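Local structure of universal stress protein (Archaeoglobus fulgidus, 3LOQ) at residues V145-G148 against V149-D152; S236-P239 against H240-I243; G271-S274 against E275-R279. The protein belongs to the universal stress protein A family and binds adenosine monophosphate, although its cellular role is not established. All blocks are in the same frame, centred on the assembly; numbering follows the deposited sequence.

Interaction 1 (V145-G148 against V149-D152). With AMP (adenosine monophosphate), chain C.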
ATOM      1  N   VAL A 145     -12.601   1.990   4.098  1.00 33.30           N
ATOM      2  CA  VAL A 145     -11.862   0.917   4.744  1.00 34.82           C
ATOM      3  C   VAL A 145     -10.368   1.096   4.525  1.00 37.43           C
ATOM      4  O   VAL A 145      -9.574   0.849   5.436  1.00 40.54           O
ATOM      5  CB  VAL A 145     -12.323  -0.471   4.250  1.00 39.45           C
ATOM      6  CG1 VAL A 145     -11.468  -1.573   4.860  1.00 29.30           C
ATOM      7  CG2 VAL A 145     -13.813  -0.680   4.605  1.00 33.39           C
ATOM      8  N   SER A 146      -9.984   1.575   3.344  1.00 35.18           N
ATOM      9  CA  SER A 146      -8.563   1.727   3.049  1.00 31.77           C
ATOM     10  C   SER A 146      -7.959   2.850   3.887  1.00 33.25           C
ATOM     11  O   SER A 146      -6.846   2.710   4.398  1.00 35.66           O
ATOM     12  CB  SER A 146      -8.294   1.921   1.542  1.00 34.81           C
ATOM     13  OG  SER A 146      -8.725   3.186   1.061  1.00 34.87           O
ATOM     14  N   GLU A 147      -8.688   3.949   4.066  1.00 33.02           N
ATOM     15  CA  GLU A 147      -8.181   5.007   4.944  1.00 36.07           C
ATOM     16  C   GLU A 147      -8.101   4.568   6.409  1.00 37.33           C
ATOM     17  O   GLU A 147      -7.136   4.881   7.104  1.00 39.74           O
ATOM     18  CB  GLU A 147      -8.984   6.302   4.796  1.00 40.38           C
ATOM     19  CG  GLU A 147      -8.648   7.074   3.519  1.00 51.52           C
ATOM     20  CD  GLU A 147      -7.193   7.543   3.455  1.00 52.98           C
ATOM     21  OE1 GLU A 147      -6.762   8.256   4.396  1.00 50.27           O
ATOM     22  OE2 GLU A 147      -6.491   7.215   2.456  1.00 53.67           O
ATOM     23  N   GLY A 148      -9.112   3.840   6.875  1.00 37.94           N
ATOM     24  CA  GLY A 148      -9.093   3.292   8.222  1.00 31.89           C
ATOM     25  C   GLY A 148      -7.857   2.423   8.443  1.00 36.22           C
ATOM     26  O   GLY A 148      -7.129   2.618   9.411  1.00 40.30           O
ATOM     27  N   VAL A 149      -7.629   1.464   7.549  1.00 34.66           N
ATOM     28  CA  VAL A 149      -6.471   0.579   7.632  1.00 37.12           C
ATOM     29  C   VAL A 149      -5.177   1.391   7.590  1.00 36.64           C
ATOM     30  O   VAL A 149      -4.275   1.175   8.399  1.00 40.44           O
ATOM     31  CB  VAL A 149      -6.473  -0.480   6.484  1.00 34.02           C
ATOM     32  CG1 VAL A 149      -5.156  -1.298   6.450  1.00 24.26           C
ATOM     33  CG2 VAL A 149      -7.643  -1.400   6.637  1.00 25.65           C
ATOM     34  N   LEU A 150      -5.105   2.339   6.660  1.00 38.17           N
ATOM     35  CA  LEU A 150      -3.913   3.158   6.498  1.00 37.20           C
ATOM     36  C   LEU A 150      -3.642   3.934   7.764  1.00 39.93           C
ATOM     37  O   LEU A 150      -2.493   4.178   8.126  1.00 44.70           O
ATOM     38  CB  LEU A 150      -4.086   4.138   5.341  1.00 34.47           C
ATOM     39  CG  LEU A 150      -3.699   3.596   3.969  1.00 43.00           C
ATOM     40  CD1 LEU A 150      -4.393   4.384   2.858  1.00 45.29           C
ATOM     41  CD2 LEU A 150      -2.189   3.621   3.800  1.00 41.85           C
ATOM     42  N   HIS A 151      -4.707   4.333   8.439  1.00 37.76           N
ATOM     43  CA  HIS A 151      -4.539   5.133   9.642  1.00 34.72           C
ATOM     44  C   HIS A 151      -3.982   4.323  10.820  1.00 35.48           C
ATOM     45  O   HIS A 151      -3.140   4.812  11.559  1.00 33.42           O
ATOM     46  CB  HIS A 151      -5.853   5.795  10.056  1.00 29.90           C
ATOM     47  CG  HIS A 151      -5.669   6.848  11.094  1.00 35.60           C
ATOM     48  ND1 HIS A 151      -6.044   6.664  12.410  1.00 40.87           N
ATOM     49  CD2 HIS A 151      -5.100   8.074  11.030  1.00 31.97           C
ATOM     50  CE1 HIS A 151      -5.745   7.752  13.103  1.00 38.14           C
ATOM     51  NE2 HIS A 151      -5.171   8.623  12.288  1.00 37.07           N
ATOM     52  N   ASP A 152      -4.432   3.090  11.016  1.00 34.41           N
ATOM     53  CA  ASP A 152      -4.012   2.401  12.242  1.00 45.48           C
ATOM     54  C   ASP A 152      -3.034   1.255  12.039  1.00 41.66           C
ATOM     55  O   ASP A 152      -2.555   0.698  13.008  1.00 47.73           O
ATOM     56  CB  ASP A 152      -5.224   1.898  13.031  1.00 50.15           C
ATOM     57  CG  ASP A 152      -6.268   2.973  13.229  1.00 66.04           C
ATOM     58  OD1 ASP A 152      -5.880   4.076  13.677  1.00 65.51           O
ATOM     59  OD2 ASP A 152      -7.462   2.713  12.924  1.00 73.10           O
TER
HETATM   60  P   AMP C 271     -12.246   1.907   0.416  1.00 38.57           P
HETATM   61  O1P AMP C 271     -11.292   2.931   0.975  1.00 42.00           O
HETATM   62  O2P AMP C 271     -13.343   1.423   1.348  1.00 44.35           O
HETATM   63  O3P AMP C 271     -12.720   2.234  -0.980  1.00 43.75           O
HETATM   64  O5' AMP C 271     -11.319   0.598   0.232  1.00 39.07           O
HETATM   65  C5' AMP C 271     -11.886  -0.553  -0.385  1.00 28.68           C
HETATM   66  C4' AMP C 271     -11.065  -1.733   0.062  1.00 34.28           C
HETATM   67  O4' AMP C 271     -11.323  -2.013   1.439  1.00 41.89           O
HETATM   68  C3' AMP C 271     -11.487  -2.998  -0.638  1.00 42.36           C
HETATM   69  O3' AMP C 271     -10.778  -3.105  -1.856  1.00 39.83           O
HETATM   70  C2' AMP C 271     -11.040  -4.061   0.332  1.00 43.31           C
HETATM   71  O2' AMP C 271      -9.642  -4.244   0.121  1.00 46.86           O
HETATM   72  C1' AMP C 271     -11.237  -3.418   1.688  1.00 36.93           C
HETATM   73  N9  AMP C 271     -12.532  -3.881   2.230  1.00 38.89           N
HETATM   74  C8  AMP C 271     -13.675  -3.168   2.239  1.00 39.11           C
HETATM   75  N7  AMP C 271     -14.687  -3.878   2.802  1.00 39.39           N
HETATM   76  C5  AMP C 271     -14.180  -5.077   3.161  1.00 36.90           C
HETATM   77  C6  AMP C 271     -14.698  -6.297   3.802  1.00 34.12           C
HETATM   78  N6  AMP C 271     -15.990  -6.377   4.186  1.00 39.51           N
HETATM   79  N1  AMP C 271     -13.847  -7.318   3.997  1.00 37.12           N
HETATM   80  C2  AMP C 271     -12.555  -7.248   3.627  1.00 40.63           C
HETATM   81  N3  AMP C 271     -12.015  -6.172   3.044  1.00 38.95           N
HETATM   82  C4  AMP C 271     -12.763  -5.072   2.795  1.00 38.33           C

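Interaction 2 (S236-P239 against H240-I243)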
ATOM      1  N   SER A 236       9.431  22.224  -4.911  1.00 66.98           N
ATOM      2  CA  SER A 236       8.739  23.208  -4.116  1.00 69.86           C
ATOM      3  C   SER A 236       7.241  22.973  -4.281  1.00 60.36           C
ATOM      4  O   SER A 236       6.807  22.286  -5.208  1.00 60.43           O
ATOM      5  CB  SER A 236       9.130  24.605  -4.613  1.00 77.63           C
ATOM      6  OG  SER A 236       8.643  25.624  -3.760  1.00 85.73           O
ATOM      7  N   GLY A 237       6.446  23.531  -3.378  1.00 56.21           N
ATOM      8  CA  GLY A 237       5.012  23.575  -3.590  1.00 50.45           C
ATOM      9  C   GLY A 237       4.239  22.644  -2.693  1.00 46.05           C
ATOM     10  O   GLY A 237       4.766  22.129  -1.714  1.00 50.42           O
ATOM     11  N   THR A 238       2.971  22.447  -3.024  1.00 46.25           N
ATOM     12  CA  THR A 238       2.134  21.501  -2.304  1.00 49.33           C
ATOM     13  C   THR A 238       2.690  20.100  -2.502  1.00 50.67           C
ATOM     14  O   THR A 238       2.893  19.657  -3.633  1.00 52.10           O
ATOM     15  CB  THR A 238       0.677  21.557  -2.793  1.00 53.32           C
ATOM     16  OG1 THR A 238       0.197  22.900  -2.686  1.00 57.88           O
ATOM     17  CG2 THR A 238      -0.200  20.657  -1.957  1.00 49.77           C
ATOM     18  N   PRO A 239       2.961  19.409  -1.393  1.00 50.20           N
ATOM     19  CA  PRO A 239       3.565  18.080  -1.461  1.00 46.40           C
ATOM     20  C   PRO A 239       2.866  17.104  -2.400  1.00 45.50           C
ATOM     21  O   PRO A 239       3.528  16.524  -3.264  1.00 41.46           O
ATOM     22  CB  PRO A 239       3.506  17.607  -0.013  1.00 44.43           C
ATOM     23  CG  PRO A 239       3.706  18.896   0.773  1.00 49.40           C
ATOM     24  CD  PRO A 239       2.910  19.924  -0.010  1.00 50.77           C
ATOM     25  N   HIS A 240       1.563  16.914  -2.263  1.00 45.48           N
ATOM     26  CA  HIS A 240       0.921  15.916  -3.103  1.00 46.26           C
ATOM     27  C   HIS A 240       1.010  16.287  -4.575  1.00 49.02           C
ATOM     28  O   HIS A 240       1.019  15.416  -5.436  1.00 52.79           O
ATOM     29  CB  HIS A 240      -0.525  15.643  -2.673  1.00 49.05           C
ATOM     30  CG  HIS A 240      -1.491  16.729  -3.027  1.00 55.41           C
ATOM     31  ND1 HIS A 240      -1.918  17.669  -2.115  1.00 56.92           N
ATOM     32  CD2 HIS A 240      -2.137  17.003  -4.186  1.00 57.72           C
ATOM     33  CE1 HIS A 240      -2.774  18.489  -2.703  1.00 52.19           C
ATOM     34  NE2 HIS A 240      -2.925  18.106  -3.959  1.00 48.07           N
ATOM     35  N   LYS A 241       1.087  17.583  -4.859  1.00 49.34           N
ATOM     36  CA  LYS A 241       1.159  18.055  -6.234  1.00 50.83           C
ATOM     37  C   LYS A 241       2.527  17.782  -6.819  1.00 49.66           C
ATOM     38  O   LYS A 241       2.643  17.279  -7.944  1.00 56.20           O
ATOM     39  CB  LYS A 241       0.855  19.553  -6.315  1.00 55.20           C
ATOM     40  CG  LYS A 241      -0.635  19.875  -6.298  1.00 66.28           C
ATOM     41  CD  LYS A 241      -0.868  21.379  -6.304  1.00 74.04           C
ATOM     42  CE  LYS A 241      -2.348  21.714  -6.303  1.00 78.25           C
ATOM     43  NZ  LYS A 241      -2.567  23.183  -6.256  1.00 81.50           N
ATOM     44  N   ALA A 242       3.564  18.123  -6.057  1.00 37.41           N
ATOM     45  CA  ALA A 242       4.931  17.915  -6.521  1.00 42.54           C
ATOM     46  C   ALA A 242       5.239  16.428  -6.705  1.00 43.76           C
ATOM     47  O   ALA A 242       5.897  16.033  -7.662  1.00 48.35           O
ATOM     48  CB  ALA A 242       5.925  18.566  -5.569  1.00 41.25           C
ATOM     49  N   ILE A 243       4.741  15.609  -5.790  1.00 41.91           N
ATOM     50  CA  ILE A 243       4.955  14.174  -5.865  1.00 43.12           C
ATOM     51  C   ILE A 243       4.322  13.539  -7.098  1.00 37.32           C
ATOM     52  O   ILE A 243       4.976  12.774  -7.796  1.00 41.75           O
ATOM     53  CB  ILE A 243       4.446  13.478  -4.600  1.00 45.79           C
ATOM     54  CG1 ILE A 243       5.358  13.851  -3.427  1.00 34.85           C
ATOM     55  CG2 ILE A 243       4.347  11.946  -4.820  1.00 30.52           C
ATOM     56  CD1 ILE A 243       4.742  13.549  -2.049  1.00 34.74           C
TER

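Interaction 3 (G271-S274 against E275-R279). With ACT (acetate ion), chain K.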
ATOM      1  N   GLY A 271      -6.757  16.286   5.185  1.00 45.82           N
ATOM      2  CA  GLY A 271      -5.546  17.022   4.880  1.00 45.11           C
ATOM      3  C   GLY A 271      -4.232  16.270   4.743  1.00 47.38           C
ATOM      4  O   GLY A 271      -3.189  16.899   4.649  1.00 49.62           O
ATOM      5  N   SER A 272      -4.241  14.945   4.736  1.00 43.94           N
ATOM      6  CA  SER A 272      -2.955  14.261   4.623  1.00 44.51           C
ATOM      7  C   SER A 272      -2.427  14.276   3.186  1.00 44.10           C
ATOM      8  O   SER A 272      -3.186  14.342   2.225  1.00 49.16           O
ATOM      9  CB  SER A 272      -3.008  12.832   5.173  1.00 43.84           C
ATOM     10  OG  SER A 272      -3.585  11.916   4.256  1.00 42.45           O
ATOM     11  N   THR A 273      -1.112  14.229   3.062  1.00 35.43           N
ATOM     12  CA  THR A 273      -0.441  14.142   1.775  1.00 38.09           C
ATOM     13  C   THR A 273      -0.719  12.786   1.133  1.00 36.81           C
ATOM     14  O   THR A 273      -0.869  12.682  -0.074  1.00 33.85           O
ATOM     15  CB  THR A 273       1.067  14.334   1.980  1.00 38.23           C
ATOM     16  OG1 THR A 273       1.295  15.680   2.404  1.00 45.93           O
ATOM     17  CG2 THR A 273       1.853  14.071   0.716  1.00 36.39           C
ATOM     18  N   SER A 274      -0.790  11.751   1.962  1.00 36.54           N
ATOM     19  CA  SER A 274      -0.993  10.397   1.482  1.00 34.35           C
ATOM     20  C   SER A 274      -2.387  10.185   0.877  1.00 39.12           C
ATOM     21  O   SER A 274      -2.528   9.464  -0.105  1.00 39.69           O
ATOM     22  CB  SER A 274      -0.772   9.400   2.619  1.00 38.38           C
ATOM     23  OG  SER A 274      -1.797   9.527   3.589  1.00 41.78           O
ATOM     24  N   GLU A 275      -3.423  10.780   1.462  1.00 36.30           N
ATOM     25  CA  GLU A 275      -4.755  10.565   0.911  1.00 36.86           C
ATOM     26  C   GLU A 275      -4.823  11.122  -0.515  1.00 42.24           C
ATOM     27  O   GLU A 275      -5.320  10.451  -1.428  1.00 40.94           O
ATOM     28  CB  GLU A 275      -5.868  11.165   1.790  1.00 39.39           C
ATOM     29  CG  GLU A 275      -7.295  10.738   1.338  1.00 26.57           C
ATOM     30  CD  GLU A 275      -7.780  11.495   0.098  1.00 34.47           C
ATOM     31  OE1 GLU A 275      -7.265  12.609  -0.156  1.00 31.68           O
ATOM     32  OE2 GLU A 275      -8.672  10.985  -0.619  1.00 37.07           O
ATOM     33  N   SER A 276      -4.322  12.343  -0.703  1.00 38.84           N
ATOM     34  CA  SER A 276      -4.297  12.936  -2.033  1.00 42.77           C
ATOM     35  C   SER A 276      -3.424  12.156  -3.024  1.00 43.51           C
ATOM     36  O   SER A 276      -3.830  11.898  -4.159  1.00 49.40           O
ATOM     37  CB  SER A 276      -3.836  14.386  -1.960  1.00 40.57           C
ATOM     38  OG  SER A 276      -4.732  15.137  -1.183  1.00 45.70           O
ATOM     39  N   VAL A 277      -2.214  11.803  -2.611  1.00 37.49           N
ATOM     40  CA  VAL A 277      -1.324  11.070  -3.495  1.00 36.72           C
ATOM     41  C   VAL A 277      -1.969   9.754  -3.897  1.00 37.98           C
ATOM     42  O   VAL A 277      -2.060   9.428  -5.085  1.00 37.11           O
ATOM     43  CB  VAL A 277       0.058  10.818  -2.845  1.00 33.76           C
ATOM     44  CG1 VAL A 277       0.852   9.726  -3.612  1.00 28.68           C
ATOM     45  CG2 VAL A 277       0.836  12.115  -2.780  1.00 28.83           C
ATOM     46  N   ILE A 278      -2.419   9.003  -2.901  1.00 32.47           N
ATOM     47  CA  ILE A 278      -3.010   7.701  -3.141  1.00 33.47           C
ATOM     48  C   ILE A 278      -4.232   7.807  -4.059  1.00 38.92           C
ATOM     49  O   ILE A 278      -4.427   6.982  -4.948  1.00 41.57           O
ATOM     50  CB  ILE A 278      -3.416   7.035  -1.812  1.00 33.91           C
ATOM     51  CG1 ILE A 278      -2.171   6.681  -0.993  1.00 34.67           C
ATOM     52  CG2 ILE A 278      -4.285   5.798  -2.065  1.00 30.83           C
ATOM     53  CD1 ILE A 278      -2.463   6.249   0.409  1.00 32.43           C
ATOM     54  N   ARG A 279      -5.036   8.841  -3.868  1.00 32.15           N
ATOM     55  CA  ARG A 279      -6.293   8.939  -4.602  1.00 33.12           C
ATOM     56  C   ARG A 279      -6.080   9.246  -6.081  1.00 38.35           C
ATOM     57  O   ARG A 279      -6.771   8.694  -6.918  1.00 37.70           O
ATOM     58  CB  ARG A 279      -7.180  10.004  -3.988  1.00 39.87           C
ATOM     59  CG  ARG A 279      -8.593  10.057  -4.560  1.00 42.43           C
ATOM     60  CD  ARG A 279      -9.433  11.093  -3.788  1.00 41.68           C
ATOM     61  NE  ARG A 279      -9.315  12.386  -4.428  1.00 52.58           N
ATOM     62  CZ  ARG A 279      -8.693  13.442  -3.925  1.00 49.82           C
ATOM     63  NH1 ARG A 279      -8.129  13.402  -2.728  1.00 42.93           N
ATOM     64  NH2 ARG A 279      -8.649  14.553  -4.643  1.00 58.69           N
TER
HETATM   65  C   ACT K 279       0.996  11.476   4.918  1.00 85.69           C
HETATM   66  O   ACT K 279       0.556  12.643   4.756  1.00 83.79           O
HETATM   67  OXT ACT K 279       0.225  10.673   5.529  1.00 83.13           O
HETATM   68  CH3 ACT K 279       2.370  11.089   4.406  1.00 83.38           C

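Interaction 1 (V145-G148 against V149-D152)
V145 and V149, one turn apart on helix 145-152, meet through backbone and side chain alike. Of the backbone bonds, V149 N to V145 O is 2.9 Å long and nearly straight (171°); L150 N and H151 N repeat the pattern on S146 O and E147 O. G148 O closes the set, taking D152 N and, weakly, H151 N. Apolar contact follows the same flank: V145 CG1 lies 4.2 Å from V149 CG2, and both residues face helix 113-121 and strand 126-130. L150 CD1 approaches E147 OE2 to 3.5 Å, the two side chains passing at a slant. At the far end H151 ND1 reaches D152 OD1 (2.9 Å) from above the carboxylate plane, while H151 NE2 binds A262 O. Bonds to the nucleotide occupy the first turn. V145 N reaches O2P of AMP at 2.9 Å, and S146 N reaches O1P at 3.0 Å; with chi1 at 71°, S146 OG turns to the same O1P, 2.6 Å away. V145 CG2 lies 3.4 Å from adenine C8. The phosphate thus sits on the amino end of the helix, whose N-H groups and dipole probably offset its negative charge.

Interaction 2 (S236-P239 against H240-I243)
T238 and H240 lie side by side, their side chains pointing the same way. The methyl of T238 does the touching: CG2 stands 3.4 Å from H240 CE1, with ND1 almost as near, and meets the imidazole obliquely. Two torsions bring them together. T238 CG2 extends opposite its own backbone N, and H240 CG (chi1 74°) is folded back between its N and carbonyl carbon, so the ring turns toward the start of the helix. K241 approaches T238 from another direction. Its fully extended chain runs across the threonine at an angle, CD passing 3.8 Å from T238 CB, an aliphatic contact that leaves the ammonium group beyond it. The segment turns strand 230-235 into helix 239-249, the first half of a beta-alpha-beta crossover in the Rossmann-like fold of universal stress proteins; the helix then leads to strand 254-258. T238 holds the N-cap position, yet its hydroxyl makes no capping bond. The main chain does the work instead: A242 N meets T238 O at 2.9 Å, nearly in line with the carbonyl bond, and K241 N adds a weak bond to that oxygen. P239, first residue of the helix, offers its carbonyl to I243 N at 2.9 Å, and I243 CG1 lies 3.2 Å from the same P239 O. A242 CB points back to the loop and rests 3.8 Å from S236 O. G237, between S236 and T238, takes backbone angles (phi 108°) open chiefly to glycine, and its N is hydrogen-bonded to E208 OE1. On the side facing helix 273-280, P239 and I243 touch T273, while H240 packs on S276 and V277.

Interaction 3 (G271-S274 against E275-R279)
S272 lays its hydroxyl against the backbone of E275 at the start of helix 273-280. Its OG accepts from E275 N at 3.0 Å (154°), an N-cap bond, and also lies 3.4 Å from E275 CB; chi1 of 80° swings OG over the first turn to make the cap. The same OG also bonds to M268 O, which ties the cap to helix 265-271. Farther along, T273 and V277 run side by side in the same direction, CG2 of T273 being 4.1 Å from CG2 of V277, while V277 N binds T273 O. I278 lies close over S274 O: its CG1 comes to 2.9 Å from that atom, which also takes I278 N at 2.8 Å. The E275 chain bends at chi2 (-77°) to bring the carboxylate to the edge of the R279 guanidinium, in its plane, in a salt bridge between E275 OE1 and R279 NH1 of 2.8 Å, though its hydrogen bond is weak. K136 and K139 of helix 136-142 supply further salt bridges to OE1 and OE2, so three cationic side chains bind this buried acid and probably keep it ionised. An acetate ion lies at the helix start. T273 N and S274 N both bond weakly to its O, T273 N from 2.9 Å, and S259 OG also binds the ion. In the sequence, T273 and S274 correspond to V145 and S146, whose N-H groups hold the phosphate of AMP in the first half of the chain. G271-S272 is the Gly-Ser end of the G-2X-G-9X-G(S/T) nucleotide-binding motif of universal stress proteins, and the acetate probably marks the equivalent anion site of the second half.

Interactions 1 and 3 are buried helix starts from the two halves of the chain, and each holds an anion on its first N-H groups: AMP phosphate in the one, acetate, more weakly, in the other. They meet directly, L150 CD1 lying 3.6 Å from I278 CD1. Interaction 2 is a surface contact away from the nucleotide, held mainly by backbone bonds and by packing of a methyl and an aliphatic chain round T238. It reaches interaction 3 through H240 CG, 3.5 Å from S276 CB, but stays about 12 Å from interaction 1 at the nearest atoms. Helix 273-280 therefore lies between the other two, with salt-bridge chemistry that neither neighbour has within its own segments.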